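Local atomic coordinates of Two-component system sensor histidine kinase (Bacteroides thetaiotaomicron, PDB entry 3OTT), a protein that probably senses saccharides through its extracellular beta-propeller and beta-sandwich region, the part in this chain, and relays the signal by histidine phosphorylation. Residues T662-L667 and I741-I746; F676-L681 and N710-S715; R694-D699 and Q723-K728. All blocks are in the same frame, centred on the assembly; numbering follows the deposited sequence.

All three contacts lie in the C-terminal beta-sandwich that follows the propeller blades. Contacts 1 and 3 belong to the same five-stranded sheet. They meet where strands 740-746 and 720-728 run side by side. Contact 2 belongs to the opposing four-stranded sheet and is the buried one. Contacts 1 and 3 are buried on the inner face; the outer face of contact 1 is largely exposed, that of contact 3 only partly. Contact 1 joins parallel strands and sets like charges side by side. Contacts 2 and 3 are both antiparallel. The salt bridge of contact 2 crosses between its strands, while that of contact 3 is weak and lies within residues 694-699.

Contact 1 of 3, residues T662-L667 and I741-I746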
# COMPACT_ATOMS: atom_id res chain seq x y z
N THR B 662 -22.14 -4.18 21.50
CA THR B 662 -22.62 -3.37 22.61
C THR B 662 -21.63 -3.45 23.72
O THR B 662 -21.17 -4.53 24.05
CB THR B 662 -23.97 -3.86 23.17
OG1 THR B 662 -24.77 -4.35 22.11
CG2 THR B 662 -24.71 -2.69 23.73
N ASN B 663 -21.36 -2.29 24.30
CA ASN B 663 -20.55 -2.12 25.49
C ASN B 663 -21.46 -2.03 26.75
O ASN B 663 -20.98 -2.14 27.89
CB ASN B 663 -19.75 -0.80 25.33
CG ASN B 663 -18.84 -0.77 24.04
OD1 ASN B 663 -18.79 0.24 23.30
ND2 ASN B 663 -18.11 -1.87 23.79
N SER B 664 -22.76 -1.81 26.54
CA SER B 664 -23.69 -1.49 27.63
C SER B 664 -25.07 -2.01 27.31
O SER B 664 -25.69 -1.65 26.30
CB SER B 664 -23.80 0.01 27.83
OG SER B 664 -22.70 0.50 28.57
N ILE B 665 -25.56 -2.87 28.19
CA ILE B 665 -26.92 -3.35 28.07
C ILE B 665 -27.83 -2.94 29.26
O ILE B 665 -27.38 -2.93 30.43
CB ILE B 665 -26.93 -4.87 27.77
CG1 ILE B 665 -28.26 -5.28 27.19
CG2 ILE B 665 -26.53 -5.73 28.95
CD1 ILE B 665 -28.22 -6.67 26.61
N LYS B 666 -29.07 -2.59 28.93
CA LYS B 666 -30.12 -2.27 29.90
C LYS B 666 -31.23 -3.30 29.87
O LYS B 666 -31.86 -3.45 28.85
CB LYS B 666 -30.71 -0.88 29.59
CG LYS B 666 -30.05 0.25 30.36
CD LYS B 666 -30.92 1.52 30.37
CE LYS B 666 -30.06 2.72 29.85
NZ LYS B 666 -30.77 4.04 29.61
N LEU B 667 -31.47 -4.01 30.98
CA LEU B 667 -32.45 -5.08 31.06
C LEU B 667 -33.53 -4.83 32.12
O LEU B 667 -33.28 -4.15 33.14
CB LEU B 667 -31.78 -6.42 31.37
CG LEU B 667 -30.75 -6.90 30.30
CD1 LEU B 667 -29.97 -8.07 30.78
CD2 LEU B 667 -31.39 -7.25 28.99
N ILE B 741 -15.14 -6.24 28.15
CA ILE B 741 -15.98 -5.61 29.19
C ILE B 741 -17.39 -5.35 28.66
O ILE B 741 -17.56 -4.84 27.57
CB ILE B 741 -15.30 -4.30 29.66
CG1 ILE B 741 -14.16 -4.63 30.63
CG2 ILE B 741 -16.30 -3.33 30.26
CD1 ILE B 741 -13.03 -3.64 30.59
N LEU B 742 -18.41 -5.79 29.40
CA LEU B 742 -19.82 -5.48 29.08
C LEU B 742 -20.45 -4.88 30.30
O LEU B 742 -20.51 -5.57 31.30
CB LEU B 742 -20.60 -6.77 28.75
CG LEU B 742 -22.10 -6.55 28.44
CD1 LEU B 742 -22.40 -5.64 27.22
CD2 LEU B 742 -22.85 -7.84 28.37
N ASN B 743 -20.91 -3.63 30.26
CA ASN B 743 -21.69 -3.10 31.43
C ASN B 743 -23.14 -3.53 31.33
O ASN B 743 -23.77 -3.39 30.28
CB ASN B 743 -21.62 -1.60 31.56
CG ASN B 743 -20.21 -1.07 31.52
OD1 ASN B 743 -19.44 -1.27 32.45
ND2 ASN B 743 -19.84 -0.43 30.41
N ILE B 744 -23.64 -4.10 32.39
CA ILE B 744 -25.03 -4.55 32.50
C ILE B 744 -25.84 -3.74 33.52
O ILE B 744 -25.43 -3.63 34.69
CB ILE B 744 -25.07 -6.05 32.87
CG1 ILE B 744 -24.23 -6.90 31.82
CG2 ILE B 744 -26.51 -6.52 32.87
CD1 ILE B 744 -23.84 -8.33 32.36
N ARG B 745 -26.98 -3.18 33.12
CA ARG B 745 -27.87 -2.55 34.05
C ARG B 745 -29.16 -3.37 34.14
O ARG B 745 -29.83 -3.62 33.11
CB ARG B 745 -28.14 -1.11 33.66
CG ARG B 745 -28.95 -0.37 34.71
CD ARG B 745 -29.32 1.07 34.28
NE ARG B 745 -30.05 1.77 35.35
CZ ARG B 745 -30.70 2.94 35.23
NH1 ARG B 745 -30.73 3.59 34.06
NH2 ARG B 745 -31.33 3.45 36.30
N ILE B 746 -29.50 -3.85 35.34
CA ILE B 746 -30.79 -4.46 35.58
C ILE B 746 -31.73 -3.45 36.29
O ILE B 746 -31.39 -2.98 37.40
CB ILE B 746 -30.68 -5.70 36.50
CG1 ILE B 746 -29.62 -6.68 35.96
CG2 ILE B 746 -32.06 -6.35 36.72
CD1 ILE B 746 -30.14 -7.74 35.15
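Asn-743 bonds through its main chain to both Asn-663 and Ile-665. Asn-743 N gives to Asn-663 O at 2.8 Å, and Asn-743 O takes from Ile-665 N. Ile-665 O then takes from Arg-745 N, and Arg-745 O from Leu-667 N at 2.7 Å, making four bonds in all. Asn-743, Ile-665 and Arg-745 each bond through both N and O to two residues of the partner strand, the parallel pattern. CA-H...O contacts fill in between the bonds, the shortest from Ser-664 CA to Asn-743 O at 3.3 Å.

The polar side chains of Ser-664, Lys-666, Asn-743 and Arg-745 share one face. Asn-743 CG lies beside its own backbone N (chi1 -51°), which leaves the amide near the oxygen that this N binds. Asn-743 ND2 adds a weak, bent bond to Asn-663 O at 3.3 Å. Asn-743 OD1 is held by Gln-723 of the next strand. Lys-666 and Arg-745 lie side by side and point the same way, with Lys-666 CG 4.0 Å from Arg-745 CB. Their like charges come near each other, Lys-666 NZ to Arg-745 NH1 being 4.5 Å.

The strands belong to the C-terminal beta-sandwich, which contains the Y_Y_Y family region. Strand 664-667 is the outermost strand on this side of its sheet, and strand 740-746 has strand 720-728 as its other neighbour.

Ile-665, Leu-667, Leu-742, Ile-744 and Ile-746 turn to the opposite face, into the sandwich. Ile-665 CG2 touches Ile-744 CG1 at 3.9 Å, the two side chains lying side by side. Leu-667 CD1 approaches Ile-744 CG2. Leu-742 CD1 rests 3.6 Å from Thr-662 O. Phe-676 of the opposing sheet covers Leu-742 and Ile-744, while Leu-674 meets Leu-667.

Contact 2 of 3, residues F676-L681 and N710-S715; sequences FELSDL and NRITYS
Phe-676 and Ile-712 form an antiparallel hydrogen-bonded pair at one side of the four-stranded sheet of the beta-sandwich. Ile-712 N gives to Phe-676 O at 2.7 Å, and Phe-676 N gives to Ile-712 O. Next along, Leu-678 N gives to Asn-710 O. Asn-710 CG lies between its backbone N and carbonyl carbon (chi1 65°), which brings the amide beside Leu-678 O. Asn-710 ND2 gives a fairly straight bond to Leu-678 O at 3.0 Å, with that oxygen in the amide plane. The side chain thus extends the pairing beyond strand 711-714.

Glu-677 and Arg-711 form a salt bridge on one face, from Arg-711 NH2 to Glu-677 OE2 at 2.9 Å. OE2 is met nearly along its C-O axis but lies tilted out of the guanidinium plane. On the other face Leu-678 CD2 touches Ile-712 CD1 at 3.7 Å.

In the second shell, the Tyr-642 hydroxyl hydrogen-bonds Glu-677 OE2, and Tyr-642 makes a cation-pi contact with Arg-711. Leu-724 and Ile-726 of the opposing sheet cover the apolar face. Between the segments themselves, a water gives to Glu-677 OE1 at 2.7 Å and is the second acceptor of Asn-710 ND2, at 2.9 Å.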
# COMPACT_ATOMS: atom_id res chain seq x y z
N PHE B 676 -24.27 -15.98 28.22
CA PHE B 676 -23.42 -15.26 27.29
C PHE B 676 -22.55 -16.36 26.71
O PHE B 676 -21.95 -17.14 27.49
CB PHE B 676 -22.53 -14.26 28.05
CG PHE B 676 -23.29 -13.17 28.78
CD1 PHE B 676 -23.65 -13.33 30.12
CD2 PHE B 676 -23.70 -12.03 28.13
CE1 PHE B 676 -24.42 -12.30 30.82
CE2 PHE B 676 -24.41 -11.02 28.82
CZ PHE B 676 -24.78 -11.19 30.18
N GLU B 677 -22.47 -16.43 25.38
CA GLU B 677 -21.41 -17.21 24.72
C GLU B 677 -20.35 -16.25 24.27
O GLU B 677 -20.64 -15.17 23.84
CB GLU B 677 -21.94 -18.00 23.53
CG GLU B 677 -22.83 -19.13 23.99
CD GLU B 677 -23.51 -19.84 22.86
OE1 GLU B 677 -23.24 -19.51 21.67
OE2 GLU B 677 -24.35 -20.72 23.17
N LEU B 678 -19.12 -16.71 24.31
CA LEU B 678 -17.95 -15.88 24.01
C LEU B 678 -17.12 -16.62 22.95
O LEU B 678 -17.14 -17.85 22.90
CB LEU B 678 -17.13 -15.64 25.30
CG LEU B 678 -16.40 -16.85 25.89
CD1 LEU B 678 -14.97 -17.01 25.34
CD2 LEU B 678 -16.34 -16.75 27.38
N SER B 679 -16.37 -15.90 22.14
CA SER B 679 -15.40 -16.60 21.28
C SER B 679 -14.27 -15.66 20.87
O SER B 679 -14.50 -14.47 20.70
CB SER B 679 -16.11 -17.12 20.02
OG SER B 679 -15.18 -17.56 19.05
N ASP B 680 -13.08 -16.19 20.69
CA ASP B 680 -12.00 -15.45 20.07
C ASP B 680 -11.73 -16.00 18.64
O ASP B 680 -10.65 -15.81 18.07
CB ASP B 680 -10.75 -15.52 20.93
CG ASP B 680 -10.23 -16.98 21.17
OD1 ASP B 680 -10.88 -18.01 20.80
OD2 ASP B 680 -9.13 -17.09 21.79
N LEU B 681 -12.74 -16.67 18.08
CA LEU B 681 -12.70 -17.16 16.66
C LEU B 681 -11.55 -18.14 16.45
O LEU B 681 -10.69 -17.88 15.66
CB LEU B 681 -12.55 -16.00 15.66
CG LEU B 681 -13.53 -14.79 15.71
CD1 LEU B 681 -13.10 -13.79 14.57
CD2 LEU B 681 -14.98 -15.13 15.58
N ASN B 710 -17.78 -22.40 26.43
CA ASN B 710 -17.62 -20.98 26.17
C ASN B 710 -18.86 -20.23 26.60
O ASN B 710 -19.11 -19.15 26.11
CB ASN B 710 -17.39 -20.69 24.70
CG ASN B 710 -18.58 -21.04 23.87
OD1 ASN B 710 -19.18 -22.05 24.10
ND2 ASN B 710 -18.93 -20.20 22.89
N ARG B 711 -19.66 -20.83 27.48
CA ARG B 711 -20.89 -20.18 27.95
C ARG B 711 -20.82 -19.74 29.44
O ARG B 711 -20.46 -20.49 30.28
CB ARG B 711 -22.13 -21.06 27.68
CG ARG B 711 -23.34 -20.49 28.38
CD ARG B 711 -24.57 -21.30 28.23
NE ARG B 711 -24.80 -21.57 26.82
CZ ARG B 711 -25.99 -21.82 26.31
NH1 ARG B 711 -27.06 -21.77 27.10
NH2 ARG B 711 -26.11 -22.10 25.01
N ILE B 712 -21.22 -18.53 29.72
CA ILE B 712 -21.14 -17.95 31.03
C ILE B 712 -22.56 -17.69 31.53
O ILE B 712 -23.32 -17.05 30.83
CB ILE B 712 -20.36 -16.64 30.99
CG1 ILE B 712 -18.86 -16.94 30.74
CG2 ILE B 712 -20.57 -15.79 32.32
CD1 ILE B 712 -18.04 -15.64 30.48
N THR B 713 -22.92 -18.21 32.70
CA THR B 713 -24.29 -18.11 33.17
C THR B 713 -24.40 -17.50 34.59
O THR B 713 -23.70 -17.91 35.52
CB THR B 713 -25.05 -19.48 33.02
OG1 THR B 713 -26.46 -19.32 33.35
CG2 THR B 713 -24.48 -20.53 33.99
N TYR B 714 -25.29 -16.52 34.74
CA TYR B 714 -25.62 -15.98 36.06
C TYR B 714 -27.10 -16.07 36.25
O TYR B 714 -27.84 -15.81 35.34
CB TYR B 714 -25.22 -14.51 36.13
CG TYR B 714 -23.79 -14.36 36.41
CD1 TYR B 714 -22.90 -14.15 35.35
CD2 TYR B 714 -23.27 -14.44 37.71
CE1 TYR B 714 -21.54 -14.05 35.55
CE2 TYR B 714 -21.85 -14.31 37.92
CZ TYR B 714 -21.02 -14.13 36.83
OH TYR B 714 -19.65 -13.99 36.93
N SER B 715 -27.54 -16.45 37.44
CA SER B 715 -29.00 -16.52 37.73
C SER B 715 -29.43 -15.57 38.87
O SER B 715 -28.59 -15.12 39.66
CB SER B 715 -29.37 -17.96 38.02
OG SER B 715 -28.77 -18.31 39.25
O HOH W 1 -20.88 -20.33 20.73

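Contact 3 of 3, residues R694-D699 and Q723-K728; sequences RLEGMD and QLIISK
Arg-694 and Ile-725 pair as antiparallel neighbours, joined by two main-chain hydrogen bonds. The bond from Ile-725 N to Arg-694 O is nearly straight, at 2.9 Å. Glu-696 and Gln-723 form the next hydrogen-bonded pair, with Glu-696 N giving to Gln-723 O at 2.8 Å.

From this pair the Glu-696 side chain runs outward. Glu-696 CB lies 3.6 Å from Gln-723 O and 4.0 Å from Gln-723 CB. Glu-696 CG is anti to the carbonyl carbon (chi1 -79°) and touches Ile-725 CD1 at 3.9 Å. The chain then bends at chi2 (-60°), and the carboxylate leads away from strand 723-728. At the tip, Glu-696 OE2 and Arg-694 NE, of the same strand, make a long salt bridge at 3.4 Å whose hydrogen bond is weak. The Arg-694 chain lies beside Ile-725, and its guanidinium makes a cation-pi contact with Trp-702.

Leu-695 and Leu-724 turn to the other face, where Leu-695 CD1 meets Gln-723 O and Leu-724 CB. Past the strand the chain turns back, and Asp-699 OD2 accepts from Leu-695 N at 2.8 Å through its anti lone pair. That oxygen also bonds to the Tyr-714 hydroxyl.

Strand 691-696 lies between strands 720-728 and 703-704 in the five-stranded sheet. Strand 740-746 flanks 720-728 on its other side, and Phe-676 of strand 674-679 packs on Leu-724 from the opposing sheet.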
# COMPACT_ATOMS: atom_id res chain seq x y z
N ARG B 694 -15.47 -12.72 35.49
CA ARG B 694 -16.00 -12.27 36.77
C ARG B 694 -17.09 -11.23 36.51
O ARG B 694 -17.03 -10.51 35.51
CB ARG B 694 -14.89 -11.68 37.64
CG ARG B 694 -14.24 -10.45 37.05
CD ARG B 694 -12.88 -10.20 37.70
NE ARG B 694 -13.02 -9.70 39.07
CZ ARG B 694 -12.12 -9.92 40.03
NH1 ARG B 694 -11.02 -10.62 39.79
NH2 ARG B 694 -12.33 -9.43 41.24
N LEU B 695 -18.08 -11.16 37.40
CA LEU B 695 -19.08 -10.13 37.27
C LEU B 695 -18.94 -9.09 38.39
O LEU B 695 -19.35 -9.35 39.51
CB LEU B 695 -20.50 -10.76 37.21
CG LEU B 695 -21.70 -9.83 37.01
CD1 LEU B 695 -21.61 -9.17 35.67
CD2 LEU B 695 -23.07 -10.51 37.19
N GLU B 696 -18.39 -7.92 38.09
CA GLU B 696 -18.28 -6.84 39.06
C GLU B 696 -19.65 -6.45 39.61
O GLU B 696 -20.57 -6.22 38.85
CB GLU B 696 -17.60 -5.59 38.48
CG GLU B 696 -16.07 -5.67 38.42
CD GLU B 696 -15.42 -5.88 39.81
OE1 GLU B 696 -15.86 -5.22 40.82
OE2 GLU B 696 -14.49 -6.73 39.89
N GLY B 697 -19.76 -6.43 40.93
CA GLY B 697 -21.03 -6.18 41.62
C GLY B 697 -21.60 -7.47 42.21
O GLY B 697 -22.64 -7.46 42.89
N MET B 698 -20.90 -8.58 41.95
CA MET B 698 -21.39 -9.91 42.31
C MET B 698 -20.18 -10.67 42.77
O MET B 698 -20.08 -10.97 43.96
CB MET B 698 -22.08 -10.57 41.11
CG MET B 698 -22.56 -12.03 41.30
SD MET B 698 -23.74 -12.19 42.65
CE MET B 698 -25.15 -11.26 42.00
N ASP B 699 -19.25 -10.93 41.86
CA ASP B 699 -18.05 -11.71 42.14
C ASP B 699 -16.95 -10.90 42.80
O ASP B 699 -16.75 -9.72 42.48
CB ASP B 699 -17.46 -12.28 40.86
CG ASP B 699 -18.29 -13.40 40.31
OD1 ASP B 699 -18.56 -14.40 41.03
OD2 ASP B 699 -18.66 -13.29 39.14
N GLN B 723 -20.74 -5.37 35.74
CA GLN B 723 -19.81 -5.27 34.61
C GLN B 723 -19.21 -6.67 34.47
O GLN B 723 -18.59 -7.16 35.40
CB GLN B 723 -18.72 -4.22 34.89
CG GLN B 723 -17.70 -4.08 33.79
CD GLN B 723 -16.60 -3.08 34.11
OE1 GLN B 723 -15.71 -3.35 34.91
NE2 GLN B 723 -16.64 -1.91 33.45
N LEU B 724 -19.43 -7.31 33.31
CA LEU B 724 -18.86 -8.60 33.04
C LEU B 724 -17.47 -8.42 32.43
O LEU B 724 -17.30 -7.74 31.40
CB LEU B 724 -19.71 -9.25 31.98
CG LEU B 724 -20.00 -10.72 31.89
CD1 LEU B 724 -20.16 -11.10 30.43
CD2 LEU B 724 -19.07 -11.65 32.69
N ILE B 725 -16.48 -9.04 33.03
CA ILE B 725 -15.14 -8.96 32.51
C ILE B 725 -14.67 -10.35 32.09
O ILE B 725 -14.74 -11.30 32.87
CB ILE B 725 -14.18 -8.32 33.54
CG1 ILE B 725 -14.70 -6.92 33.92
CG2 ILE B 725 -12.74 -8.28 33.02
CD1 ILE B 725 -13.99 -6.31 35.21
N ILE B 726 -14.27 -10.49 30.83
CA ILE B 726 -13.86 -11.77 30.32
C ILE B 726 -12.43 -11.68 29.83
O ILE B 726 -12.09 -10.72 29.17
CB ILE B 726 -14.79 -12.23 29.18
CG1 ILE B 726 -16.24 -12.31 29.69
CG2 ILE B 726 -14.35 -13.59 28.64
CD1 ILE B 726 -17.26 -12.43 28.55
N SER B 727 -11.58 -12.65 30.15
CA SER B 727 -10.16 -12.55 29.71
C SER B 727 -9.58 -13.91 29.41
O SER B 727 -9.94 -14.89 30.03
CB SER B 727 -9.32 -11.81 30.80
OG SER B 727 -8.00 -11.57 30.33
N LYS B 728 -8.68 -13.98 28.43
CA LYS B 728 -7.97 -15.20 28.11
C LYS B 728 -7.04 -15.53 29.25
O LYS B 728 -6.38 -14.64 29.75
CB LYS B 728 -7.09 -15.01 26.86
CG LYS B 728 -6.65 -16.37 26.21
CD LYS B 728 -5.28 -16.37 25.53
CE LYS B 728 -5.18 -15.37 24.39
NZ LYS B 728 -4.18 -15.77 23.35